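Local coordinates for uncharacterized protein (Bacteroides caccae, PDB 3NO2) that is of unknown function but folds as a six-bladed beta-propeller, probably related to Mal s 1 allergenic proteins, at residues K35-N40 / F52-G57; C77-A82 / A90-C95; C187-N192 / V199-A204. All coordinates share one frame; numbering follows the deposited sequence.

Interaction 1 of 3, residues K35-N40 / F52-G57; sequences KGWECN and FSYSKG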
loop_
_atom_site.group_PDB
_atom_site.type_symbol
_atom_site.label_atom_id
_atom_site.label_comp_id
_atom_site.label_asym_id
_atom_site.label_seq_id
_atom_site.Cartn_x
_atom_site.Cartn_y
_atom_site.Cartn_z
ATOM N N LYS A 35 -1.985 20.232 4.512
ATOM C CA LYS A 35 -0.695 20.641 4.018
ATOM C C LYS A 35 0.410 19.867 4.659
ATOM O O LYS A 35 0.547 19.776 5.887
ATOM C CB LYS A 35 -0.489 22.133 4.295
ATOM C CG LYS A 35 0.784 22.692 3.683
ATOM C CD LYS A 35 0.947 24.193 3.965
ATOM C CE LYS A 35 2.260 24.750 3.371
ATOM N NZ LYS A 35 2.498 26.169 3.838
ATOM N N GLY A 36 1.255 19.265 3.812
ATOM C CA GLY A 36 2.363 18.461 4.296
ATOM C C GLY A 36 2.029 16.982 4.476
ATOM O O GLY A 36 2.935 16.167 4.761
ATOM N N TRP A 37 0.757 16.615 4.340
ATOM C CA TRP A 37 0.363 15.218 4.473
ATOM C C TRP A 37 0.644 14.454 3.177
ATOM O O TRP A 37 0.623 15.014 2.087
ATOM C CB TRP A 37 -1.120 15.113 4.858
ATOM C CG TRP A 37 -1.422 15.507 6.266
ATOM C CD1 TRP A 37 -0.603 16.222 7.118
ATOM C CD2 TRP A 37 -2.642 15.298 6.986
ATOM N NE1 TRP A 37 -1.225 16.440 8.303
ATOM C CE2 TRP A 37 -2.467 15.871 8.264
ATOM C CE3 TRP A 37 -3.842 14.632 6.716
ATOM C CZ2 TRP A 37 -3.471 15.828 9.249
ATOM C CZ3 TRP A 37 -4.818 14.600 7.690
ATOM C CH2 TRP A 37 -4.633 15.179 8.937
ATOM N N GLU A 38 0.969 13.182 3.296
ATOM C CA GLU A 38 1.213 12.311 2.172
ATOM C C GLU A 38 0.591 10.983 2.520
ATOM O O GLU A 38 1.017 10.370 3.517
ATOM C CB GLU A 38 2.709 12.110 1.895
ATOM C CG GLU A 38 2.997 11.250 0.680
ATOM C CD GLU A 38 4.399 10.750 0.524
ATOM O OE1 GLU A 38 5.196 10.724 1.496
ATOM O OE2 GLU A 38 4.705 10.281 -0.614
ATOM N N CYS A 39 -0.386 10.522 1.737
ATOM C CA CYS A 39 -1.088 9.267 1.978
ATOM C C CYS A 39 -0.690 8.199 0.988
ATOM O O CYS A 39 -0.983 8.292 -0.206
ATOM C CB CYS A 39 -2.597 9.454 1.935
ATOM S SG CYS A 39 -3.501 7.913 2.129
ATOM N N ASN A 40 0.034 7.194 1.502
ATOM C CA ASN A 40 0.388 5.972 0.751
ATOM C C ASN A 40 -0.275 4.709 1.245
ATOM O O ASN A 40 0.024 3.656 0.697
ATOM C CB ASN A 40 1.910 5.793 0.713
ATOM C CG ASN A 40 2.585 6.797 -0.214
ATOM O OD1 ASN A 40 2.316 6.793 -1.450
ATOM N ND2 ASN A 40 3.477 7.635 0.324
ATOM N N PHE A 52 -6.179 5.497 7.601
ATOM C CA PHE A 52 -5.186 5.968 6.632
ATOM C C PHE A 52 -3.976 6.501 7.319
ATOM O O PHE A 52 -4.063 7.079 8.411
ATOM C CB PHE A 52 -5.786 7.001 5.633
ATOM C CG PHE A 52 -6.216 8.320 6.222
ATOM C CD1 PHE A 52 -7.450 8.463 6.840
ATOM C CD2 PHE A 52 -5.387 9.393 6.159
ATOM C CE1 PHE A 52 -7.820 9.693 7.351
ATOM C CE2 PHE A 52 -5.752 10.622 6.674
ATOM C CZ PHE A 52 -6.964 10.764 7.288
ATOM N N SER A 53 -2.840 6.406 6.635
ATOM C CA SER A 53 -1.623 7.099 7.039
ATOM C C SER A 53 -1.486 8.365 6.236
ATOM O O SER A 53 -1.955 8.477 5.078
ATOM C CB SER A 53 -0.357 6.259 6.904
ATOM O OG SER A 53 -0.129 5.866 5.574
ATOM N N TYR A 54 -0.809 9.330 6.839
ATOM C CA TYR A 54 -0.669 10.634 6.230
ATOM C C TYR A 54 0.688 11.296 6.461
ATOM O O TYR A 54 0.835 12.517 6.319
ATOM C CB TYR A 54 -1.832 11.542 6.604
ATOM C CG TYR A 54 -2.026 11.852 8.072
ATOM C CD1 TYR A 54 -1.421 12.952 8.640
ATOM C CD2 TYR A 54 -2.888 11.113 8.861
ATOM C CE1 TYR A 54 -1.615 13.283 9.972
ATOM C CE2 TYR A 54 -3.093 11.441 10.216
ATOM C CZ TYR A 54 -2.434 12.516 10.745
ATOM O OH TYR A 54 -2.626 12.895 12.055
ATOM N N SER A 55 1.687 10.459 6.775
ATOM C CA SER A 55 3.091 10.870 6.985
ATOM C C SER A 55 3.303 11.475 8.342
ATOM O O SER A 55 4.120 10.997 9.147
ATOM C CB SER A 55 3.647 11.744 5.846
ATOM O OG SER A 55 5.077 11.730 5.924
ATOM N N LYS A 56 2.521 12.484 8.687
ATOM C CA LYS A 56 2.578 13.060 10.036
ATOM C C LYS A 56 1.864 12.203 11.067
ATOM O O LYS A 56 1.999 12.460 12.270
ATOM C CB LYS A 56 2.006 14.494 10.034
ATOM C CG LYS A 56 2.751 15.463 9.121
ATOM C CD LYS A 56 4.219 15.520 9.384
ATOM C CE LYS A 56 4.919 16.663 8.649
ATOM N NZ LYS A 56 4.791 16.603 7.211
ATOM N N GLY A 57 1.201 11.130 10.666
ATOM C CA GLY A 57 0.481 10.259 11.612
ATOM C C GLY A 57 -0.378 9.285 10.863
ATOM O O GLY A 57 -0.271 9.163 9.634
HETATM O O HOH W 1 1.354 7.699 4.024
HETATM O O HOH W 2 5.847 12.539 3.428
#

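Interaction 2 of 3, residues C77-A82 / A90-C95; sequences CEMQTA and ALVAWC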
loop_
_atom_site.group_PDB
_atom_site.type_symbol
_atom_site.label_atom_id
_atom_site.label_comp_id
_atom_site.label_asym_id
_atom_site.label_seq_id
_atom_site.Cartn_x
_atom_site.Cartn_y
_atom_site.Cartn_z
ATOM N N CYS A 77 9.817 11.761 11.495
ATOM C CA CYS A 77 9.427 10.388 11.125
ATOM C C CYS A 77 8.334 10.491 10.080
ATOM O O CYS A 77 7.720 11.552 9.896
ATOM C CB CYS A 77 8.947 9.597 12.331
ATOM S SG CYS A 77 10.245 9.206 13.557
ATOM N N GLU A 78 8.065 9.397 9.382
ATOM C CA GLU A 78 7.005 9.371 8.381
ATOM C C GLU A 78 6.161 8.128 8.571
ATOM O O GLU A 78 6.574 6.972 8.302
ATOM C CB GLU A 78 7.568 9.388 6.968
ATOM C CG GLU A 78 8.406 10.612 6.639
ATOM C CD GLU A 78 8.770 10.710 5.169
ATOM O OE1 GLU A 78 8.314 9.897 4.355
ATOM O OE2 GLU A 78 9.534 11.662 4.841
HETATM N N MSE A 79 4.906 8.326 8.972
HETATM C CA MSE A 79 3.945 7.244 9.085
HETATM C C MSE A 79 3.463 6.920 7.675
HETATM O O MSE A 79 2.732 7.708 7.059
HETATM C CB MSE A 79 2.760 7.711 9.938
HETATM C CG MSE A 79 1.850 6.585 10.296
HETATM SE SE MSE A 79 2.413 5.498 11.818
HETATM C CE MSE A 79 1.770 6.616 13.217
ATOM N N GLN A 80 3.830 5.740 7.187
ATOM C CA GLN A 80 3.563 5.355 5.812
ATOM C C GLN A 80 2.792 4.050 5.664
ATOM O O GLN A 80 2.278 3.818 4.574
ATOM C CB GLN A 80 4.845 5.259 4.995
ATOM C CG GLN A 80 5.594 6.576 4.830
ATOM C CD GLN A 80 5.047 7.504 3.785
ATOM O OE1 GLN A 80 4.008 7.274 3.201
ATOM N NE2 GLN A 80 5.746 8.610 3.575
ATOM N N THR A 81 2.707 3.212 6.705
ATOM C CA THR A 81 1.917 2.004 6.721
ATOM C C THR A 81 0.646 2.220 7.502
ATOM O O THR A 81 0.667 2.807 8.577
ATOM C CB THR A 81 2.704 0.867 7.416
ATOM O OG1 THR A 81 3.892 0.525 6.686
ATOM C CG2 THR A 81 1.883 -0.404 7.608
ATOM N N ALA A 82 -0.452 1.684 6.987
ATOM C CA ALA A 82 -1.733 1.647 7.704
ATOM C C ALA A 82 -2.608 0.575 7.039
ATOM O O ALA A 82 -3.113 0.801 5.945
ATOM C CB ALA A 82 -2.392 2.998 7.687
ATOM N N ALA A 90 -5.507 -2.971 13.630
ATOM C CA ALA A 90 -4.738 -2.141 12.703
ATOM C C ALA A 90 -3.259 -2.343 12.884
ATOM O O ALA A 90 -2.792 -2.630 14.003
ATOM C CB ALA A 90 -5.050 -0.649 12.929
ATOM N N LEU A 91 -2.523 -2.230 11.784
ATOM C CA LEU A 91 -1.065 -2.226 11.774
ATOM C C LEU A 91 -0.708 -0.865 11.176
ATOM O O LEU A 91 -1.168 -0.499 10.064
ATOM C CB LEU A 91 -0.491 -3.349 10.900
ATOM C CG LEU A 91 1.040 -3.487 10.821
ATOM C CD1 LEU A 91 1.623 -4.125 12.078
ATOM C CD2 LEU A 91 1.476 -4.302 9.597
ATOM N N VAL A 92 0.093 -0.082 11.902
ATOM C CA VAL A 92 0.638 1.172 11.381
ATOM C C VAL A 92 2.135 1.185 11.580
ATOM O O VAL A 92 2.666 0.464 12.425
ATOM C CB VAL A 92 -0.011 2.393 12.014
ATOM C CG1 VAL A 92 -1.549 2.420 11.774
ATOM C CG2 VAL A 92 0.330 2.526 13.522
ATOM N N ALA A 93 2.873 2.010 10.861
ATOM C CA ALA A 93 4.320 2.052 11.009
ATOM C C ALA A 93 4.893 3.361 10.488
ATOM O O ALA A 93 4.407 3.882 9.484
ATOM C CB ALA A 93 5.027 0.851 10.301
ATOM N N TRP A 94 5.964 3.821 11.142
ATOM C CA TRP A 94 6.687 4.990 10.709
ATOM C C TRP A 94 8.144 4.701 10.409
ATOM O O TRP A 94 8.851 3.975 11.112
ATOM C CB TRP A 94 6.527 6.178 11.669
ATOM C CG TRP A 94 7.182 6.122 13.007
ATOM C CD1 TRP A 94 8.508 6.211 13.313
ATOM C CD2 TRP A 94 6.495 6.035 14.270
ATOM N NE1 TRP A 94 8.691 6.176 14.670
ATOM C CE2 TRP A 94 7.467 6.086 15.276
ATOM C CE3 TRP A 94 5.155 5.945 14.625
ATOM C CZ2 TRP A 94 7.130 6.033 16.635
ATOM C CZ3 TRP A 94 4.817 5.920 15.998
ATOM C CH2 TRP A 94 5.813 5.943 16.955
ATOM N N CYS A 95 8.601 5.325 9.324
ATOM C CA CYS A 95 10.000 5.437 8.985
ATOM C C CYS A 95 10.675 6.372 9.950
ATOM O O CYS A 95 10.086 7.392 10.344
ATOM C CB CYS A 95 10.147 5.993 7.571
ATOM S SG CYS A 95 9.199 5.004 6.337
#

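Interaction 3 of 3, residues C187-N192 / V199-A204; sequences CFVQLN and VRRVNA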
loop_
_atom_site.group_PDB
_atom_site.type_symbol
_atom_site.label_atom_id
_atom_site.label_comp_id
_atom_site.label_asym_id
_atom_site.label_seq_id
_atom_site.Cartn_x
_atom_site.Cartn_y
_atom_site.Cartn_z
ATOM N N CYS A 187 7.583 -3.070 -12.236
ATOM C CA CYS A 187 7.305 -4.479 -12.172
ATOM C C CYS A 187 6.883 -4.879 -10.762
ATOM O O CYS A 187 6.968 -4.110 -9.793
ATOM C CB CYS A 187 8.554 -5.311 -12.568
ATOM S SG CYS A 187 9.921 -5.229 -11.390
ATOM N N PHE A 188 6.410 -6.102 -10.648
ATOM C CA PHE A 188 6.297 -6.753 -9.366
ATOM C C PHE A 188 6.846 -8.157 -9.420
ATOM O O PHE A 188 7.041 -8.710 -10.535
ATOM C CB PHE A 188 4.853 -6.729 -8.845
ATOM C CG PHE A 188 3.839 -7.467 -9.665
ATOM C CD1 PHE A 188 3.535 -8.795 -9.389
ATOM C CD2 PHE A 188 3.102 -6.804 -10.619
ATOM C CE1 PHE A 188 2.523 -9.435 -10.084
ATOM C CE2 PHE A 188 2.092 -7.457 -11.312
ATOM C CZ PHE A 188 1.821 -8.746 -11.042
ATOM N N VAL A 189 7.130 -8.740 -8.281
ATOM C CA VAL A 189 7.656 -10.104 -8.229
ATOM C C VAL A 189 6.772 -10.957 -7.330
ATOM O O VAL A 189 6.044 -10.438 -6.485
ATOM C CB VAL A 189 9.105 -10.168 -7.733
ATOM C CG1 VAL A 189 10.031 -9.413 -8.698
ATOM C CG2 VAL A 189 9.193 -9.614 -6.286
ATOM N N GLN A 190 6.811 -12.272 -7.559
ATOM C CA GLN A 190 6.229 -13.238 -6.668
ATOM C C GLN A 190 7.364 -13.941 -5.925
ATOM O O GLN A 190 8.294 -14.443 -6.595
ATOM C CB GLN A 190 5.377 -14.220 -7.475
ATOM C CG GLN A 190 4.705 -15.282 -6.623
ATOM C CD GLN A 190 3.785 -16.190 -7.434
ATOM O OE1 GLN A 190 3.268 -15.784 -8.469
ATOM N NE2 GLN A 190 3.568 -17.418 -6.946
ATOM N N LEU A 191 7.270 -13.970 -4.606
ATOM C CA LEU A 191 8.245 -14.626 -3.736
ATOM C C LEU A 191 7.668 -15.893 -3.130
ATOM O O LEU A 191 6.573 -15.876 -2.577
ATOM C CB LEU A 191 8.648 -13.734 -2.566
ATOM C CG LEU A 191 9.344 -12.442 -2.916
ATOM C CD1 LEU A 191 9.792 -11.736 -1.599
ATOM C CD2 LEU A 191 10.512 -12.674 -3.838
ATOM N N ASN A 192 8.436 -16.979 -3.215
ATOM C CA ASN A 192 8.018 -18.279 -2.669
ATOM C C ASN A 192 8.099 -18.210 -1.168
ATOM O O ASN A 192 9.100 -17.707 -0.615
ATOM C CB ASN A 192 8.901 -19.424 -3.194
ATOM C CG ASN A 192 8.488 -20.815 -2.655
ATOM O OD1 ASN A 192 9.065 -21.308 -1.688
ATOM N ND2 ASN A 192 7.497 -21.440 -3.292
ATOM N N VAL A 199 10.032 -16.298 -7.667
ATOM C CA VAL A 199 9.333 -17.295 -8.493
ATOM C C VAL A 199 9.062 -16.751 -9.883
ATOM O O VAL A 199 9.195 -17.447 -10.894
ATOM C CB VAL A 199 7.942 -17.654 -7.871
ATOM C CG1 VAL A 199 7.108 -18.509 -8.825
ATOM C CG2 VAL A 199 8.109 -18.367 -6.563
ATOM N N ARG A 200 8.703 -15.473 -9.933
ATOM C CA ARG A 200 8.217 -14.850 -11.137
ATOM C C ARG A 200 8.408 -13.337 -11.043
ATOM O O ARG A 200 8.255 -12.792 -9.949
ATOM C CB ARG A 200 6.735 -15.140 -11.278
ATOM C CG ARG A 200 6.223 -14.711 -12.548
ATOM C CD ARG A 200 4.795 -15.054 -12.666
ATOM N NE ARG A 200 4.366 -14.732 -14.010
ATOM C CZ ARG A 200 3.099 -14.679 -14.382
ATOM N NH1 ARG A 200 2.140 -14.924 -13.489
ATOM N NH2 ARG A 200 2.809 -14.375 -15.638
ATOM N N ARG A 201 8.791 -12.688 -12.151
ATOM C CA ARG A 201 8.798 -11.220 -12.282
ATOM C C ARG A 201 7.874 -10.821 -13.417
ATOM O O ARG A 201 8.033 -11.262 -14.586
ATOM C CB ARG A 201 10.202 -10.635 -12.517
ATOM C CG ARG A 201 10.247 -9.078 -12.556
ATOM C CD ARG A 201 11.694 -8.488 -12.601
ATOM N NE ARG A 201 12.328 -8.286 -11.278
ATOM C CZ ARG A 201 13.274 -9.074 -10.764
ATOM N NH1 ARG A 201 13.718 -10.118 -11.449
ATOM N NH2 ARG A 201 13.791 -8.810 -9.571
ATOM N N VAL A 202 6.929 -9.941 -13.078
ATOM C CA VAL A 202 5.896 -9.498 -13.954
ATOM C C VAL A 202 6.104 -8.052 -14.308
ATOM O O VAL A 202 6.160 -7.173 -13.434
ATOM C CB VAL A 202 4.493 -9.676 -13.319
ATOM C CG1 VAL A 202 3.392 -9.257 -14.256
ATOM C CG2 VAL A 202 4.337 -11.137 -12.827
ATOM N N ASN A 203 6.258 -7.781 -15.579
ATOM C CA ASN A 203 6.325 -6.412 -16.029
ATOM C C ASN A 203 5.309 -6.144 -17.112
ATOM O O ASN A 203 4.429 -6.996 -17.358
ATOM C CB ASN A 203 7.715 -6.059 -16.435
ATOM C CG ASN A 203 8.222 -6.892 -17.569
ATOM O OD1 ASN A 203 7.463 -7.237 -18.478
ATOM N ND2 ASN A 203 9.491 -7.262 -17.509
ATOM N N ALA A 204 5.371 -4.981 -17.729
ATOM C CA ALA A 204 4.368 -4.646 -18.730
ATOM C C ALA A 204 4.323 -5.587 -19.945
ATOM O O ALA A 204 3.270 -5.691 -20.612
ATOM C CB ALA A 204 4.540 -3.189 -19.183
#

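Interaction 1 of 3, residues K35-N40 / F52-G57
The carbonyl oxygen Y54 O is gripped from both segments. E38 N donates to Y54 O at 3.1 Å. The donor stands well above the carbonyl plane, 67° out of it. K56 N adds a weak bond from within the turn, and the CA-H of W37 also points at Y54 O. The setting is one blade of a six-bladed beta-propeller. Residues 35-40 belong to the link that runs from strand 26-32 of one blade to strand 41-44 of the next. Residues 52-57 end strand 50-53 and turn into strand 57-61. Y54 N bonds G57 O inside this turn.

The side chains of W37 and Y54 extend in the same direction. Their rings stack face to face, with the planes 28° apart. The exact spacing is doubtful, because Y54 has two conformers and some carbons of this pair sit too close. The other face of the Y54 ring has G57 O above its rim. Y54 OH bonds N70. W37 CZ3 comes up to the edge of the F52 ring, 4.2 Å from F52 CE2. K56 NZ makes a weak bond to G36 O at 3.1 Å.

The extended side chain of E38 carries its carboxylate to N40 and S12. N40 ND2 meets E38 OE2 at 3.1 Å from above the carboxylate plane, and also bonds Q80 OE1. S12 bonds E38 OE2 and Q80 bonds E38 OE1, so the carboxylate is well satisfied. Citric acid, probably from the crystallisation liquor, bonds OE2 as well.

Two waters bridge the segments. One accepts from N40 N and joins E38 O to S53 OG. The other donates to E38 OE1 at 2.7 Å and lies 2.7 Å from S55 OG.

Interaction 2 of 3, residues C77-A82 / A90-C95
Strands 78-82 and 90-95 run antiparallel with a strong twist, their directions 137° apart, and a classic beta bulge shifts their register by one. E78 and C95 form a hydrogen-bonded pair, with C95 N donating to E78 O at 2.8 Å and E78 N returning a bond to C95 O. At the bulge, Q80 and T81 both face A93. A93 O takes Q80 N at 3.0 Å, nearly along the C=O axis, and T81 N more weakly at 3.3 Å. A93 N donates back to T81 O.

M79, a selenomethionine, shares a face of the sheet with W94, V92 and A82. M79 CG is anti to the backbone N (chi1 -170°), and the chain then bends twice. SE comes to rest 3.5 Å from A93 O and 3.9 Å from V92 CB. SE also lies in the plane of the W94 ring, at its edge, in a Met-aromatic contact. CE touches the same edge, 3.7 Å from W94 CE3. C77 SG approaches the other end of the indole obliquely near CD1, though C77 has two conformers and this contact is less certain.

The two strands form the first hairpin of a propeller blade. Strand 78-84 is an outermost strand of its four-stranded sheet, and its M79 and A82 pack on strand 50-53 of the preceding blade.

The opposite face carries E78, C95, T81 and A93. T81 CB sits 3.7 Å from A93 CB, while T81 OG1 bonds R128 O and I130 N. Q80 NE2 bonds E78 OE1 at 3.0 Å. H124 ND1 also bonds E78 OE1, and the Q80 amide has further partners in E38 and N40.

Interaction 3 of 3, residues C187-N192 / V199-A204
F188 and V202 run alongside each other from a hydrogen-bonded pair of the antiparallel hairpin 187-191 / 199-203. V202 sets its CB over one face of the F188 ring, 3.8 Å from the ring centroid, in a CH-pi contact offset toward the rim. Its methyls spread across the ring: V202 CG1 is 3.6 Å from F188 CZ, and V202 CG2 touches F188 CE1. F188 CG sits between the backbone N and the carbonyl carbon (chi1 63°), which helps bring the ring beside V202. The ring also packs on L226 and I228 of the neighbouring blade.

On the other face of the sheet V189 and R201 are neighbours. V189 CG1 lies over the flat side of the R201 guanidinium, 3.6 Å from NE. C187 SG meets that group at its edge. R201 has two conformers, so this arrangement holds for one of them.

Three of the four backbone bonds are equally short. V202 N donates to F188 O at 2.8 Å, and Q190 N to R200 O at 2.8 Å. V199 N bonds Q190 O at 2.8 Å, where V199 and R200 both face Q190 in a classic beta bulge. Q190 CB touches R200 CB, while Q190 NE2 reaches D177.

Strand 198-203 is an outermost strand of this propeller blade. R200 NH2 bonds a di(hydroxyethyl)ether, probably from the crystallisation liquor. The arginine side chains meet carbon and sulfur across the strands, and no salt bridge forms between the segments. The hairpin therefore holds by backbone bonds and apolar packing.

Interactions 1 and 2 lie side by side in successive blades, their centres 9 Å apart. They touch directly: M79 N lies 2.8 Å from S55 O and N40 ND2 lies 2.9 Å from Q80 OE1, both probable hydrogen bonds. A bound citric acid sits by both. The side chain of E38 in interaction 1 is about 3 Å from this citric acid. The side chain of Q80 in interaction 2 is about 5 Å from the citric acid. The molecule probably comes from the crystallisation liquor, but it may mark a pocket. Interaction 3 is on the opposite side of the chain's centre. Its centre is 28 Å from that of interaction 1 and 25 Å from that of interaction 2, and it touches neither.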